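Local coordinates for Serine/threonine/tyrosine-interacting protein (Homo sapiens, PDB 2R0B) that is a catalytically inactive dual-specificity-type phosphatase that anchors the kinases ERK1 and ERK2 in the nucleus and blocks assembly of FBXW7 into its SCF ubiquitin ligase, at residues A106-Y111 and A125-R130. Numbering follows the deposited sequence.
Sequences AFVIAY and AYVQER
Two consecutive helices of the dual-specificity phosphatase domain, 103-116 and 120-130, meet here through Val108, Ile109 and Val127. The contact is small and wholly apolar, and it buries 99 Å². Val127 carries the whole share of 125-130. Its CG2 methyl, beside the backbone N, is the branch that meets both partners: it lies 4.0 Å from CG1 of Ile109 and 4.4 Å from CG1 of Val108. Ile109 leaves its helix to the side, but with CG1 beside the backbone N (chi1 -71°) that branch comes nearer to Val127. The side chain of Val108 sets out toward 125-130. The two segments come closest at Ile109 and Val127, whose CA atoms are 7.4 Å apart. Leu15 and Ile9 of the N-terminal strands touch both Val108 and Val127, and so the sheet floors the contact. Beside the edge strand 7-10, Arg130 folds back over Tyr126. Its NH2 donates to Tyr126 O at 2.8 Å and stands 3.3 Å above the centre of the Tyr126 ring. Tyr126 OH bonds Ile9 O, tying this helix to the edge strand. Such helices packed on one face of a central mixed sheet are characteristic of the dual-specificity phosphatase fold.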
# COMPACT_ATOMS: atom_id res chain seq x y z
N ALA A 106 1.46 6.02 1.16
CA ALA A 106 1.94 6.65 -0.07
C ALA A 106 1.73 5.77 -1.31
O ALA A 106 1.33 6.25 -2.38
CB ALA A 106 3.42 7.06 0.06
N PHE A 107 1.99 4.47 -1.19
CA PHE A 107 1.77 3.55 -2.29
C PHE A 107 0.29 3.45 -2.70
O PHE A 107 -0.02 3.35 -3.89
CB PHE A 107 2.41 2.17 -1.99
CG PHE A 107 3.87 2.13 -2.31
CD1 PHE A 107 4.30 1.96 -3.62
CD2 PHE A 107 4.82 2.37 -1.30
CE1 PHE A 107 5.67 1.97 -3.92
CE2 PHE A 107 6.18 2.39 -1.60
CZ PHE A 107 6.60 2.18 -2.91
N VAL A 108 -0.62 3.55 -1.72
CA VAL A 108 -2.06 3.46 -2.05
C VAL A 108 -2.48 4.76 -2.74
O VAL A 108 -3.29 4.76 -3.69
CB VAL A 108 -2.90 3.14 -0.79
CG1 VAL A 108 -4.37 3.47 -1.01
CG2 VAL A 108 -2.72 1.64 -0.39
N ILE A 109 -1.90 5.87 -2.27
CA ILE A 109 -2.19 7.19 -2.87
C ILE A 109 -1.70 7.26 -4.31
O ILE A 109 -2.36 7.83 -5.16
CB ILE A 109 -1.68 8.36 -1.98
CG1 ILE A 109 -2.57 8.46 -0.71
CG2 ILE A 109 -1.63 9.71 -2.78
CD1 ILE A 109 -1.97 9.17 0.52
N ALA A 110 -0.53 6.69 -4.58
CA ALA A 110 -0.00 6.74 -5.94
C ALA A 110 -0.95 6.02 -6.90
O ALA A 110 -1.23 6.52 -7.99
CB ALA A 110 1.38 6.09 -5.99
N TYR A 111 -1.45 4.86 -6.46
CA TYR A 111 -2.37 4.07 -7.25
C TYR A 111 -3.63 4.89 -7.52
O TYR A 111 -4.12 4.93 -8.65
CB TYR A 111 -2.70 2.72 -6.57
CG TYR A 111 -3.68 1.93 -7.39
CD1 TYR A 111 -3.27 1.18 -8.49
CD2 TYR A 111 -5.04 2.02 -7.12
CE1 TYR A 111 -4.19 0.48 -9.28
CE2 TYR A 111 -5.97 1.34 -7.90
CZ TYR A 111 -5.54 0.57 -8.96
OH TYR A 111 -6.50 -0.05 -9.71
N ALA A 125 -6.90 13.31 0.98
CA ALA A 125 -8.15 13.50 1.74
C ALA A 125 -9.09 12.29 1.67
O ALA A 125 -9.73 11.91 2.66
CB ALA A 125 -8.85 14.79 1.27
N TYR A 126 -9.17 11.68 0.49
CA TYR A 126 -10.03 10.54 0.25
C TYR A 126 -9.59 9.38 1.14
O TYR A 126 -10.40 8.70 1.79
CB TYR A 126 -9.99 10.15 -1.24
CG TYR A 126 -10.73 8.89 -1.50
CD1 TYR A 126 -12.06 8.92 -1.91
CD2 TYR A 126 -10.12 7.64 -1.30
CE1 TYR A 126 -12.76 7.75 -2.13
CE2 TYR A 126 -10.82 6.46 -1.51
CZ TYR A 126 -12.12 6.52 -1.92
OH TYR A 126 -12.82 5.35 -2.12
N VAL A 127 -8.28 9.15 1.18
CA VAL A 127 -7.77 8.02 1.97
C VAL A 127 -7.87 8.30 3.46
O VAL A 127 -8.22 7.42 4.23
CB VAL A 127 -6.33 7.62 1.55
CG1 VAL A 127 -5.77 6.49 2.45
CG2 VAL A 127 -6.32 7.20 0.13
N GLN A 128 -7.58 9.54 3.86
CA GLN A 128 -7.67 9.95 5.27
C GLN A 128 -9.08 9.74 5.83
O GLN A 128 -9.26 9.39 7.01
CB GLN A 128 -7.26 11.42 5.36
CG GLN A 128 -7.07 11.96 6.76
CD GLN A 128 -6.73 13.45 6.73
OE1 GLN A 128 -7.40 14.26 6.06
NE2 GLN A 128 -5.69 13.83 7.46
N GLU A 129 -10.10 9.92 4.99
CA GLU A 129 -11.48 9.74 5.45
C GLU A 129 -11.74 8.27 5.83
O GLU A 129 -12.55 7.99 6.73
CB GLU A 129 -12.48 10.24 4.39
CG GLU A 129 -12.43 11.76 4.20
CD GLU A 129 -13.39 12.56 5.07
OE1 GLU A 129 -13.70 12.13 6.22
OE2 GLU A 129 -13.82 13.64 4.61
N ARG A 130 -11.01 7.35 5.18
CA ARG A 130 -11.16 5.91 5.43
C ARG A 130 -10.20 5.39 6.50
O ARG A 130 -10.56 4.50 7.28
CB ARG A 130 -10.92 5.13 4.14
CG ARG A 130 -12.12 4.99 3.23
CD ARG A 130 -11.92 5.76 1.95
NE ARG A 130 -13.19 5.96 1.25
CZ ARG A 130 -13.71 7.15 0.94
NH1 ARG A 130 -14.87 7.21 0.31
NH2 ARG A 130 -13.08 8.29 1.25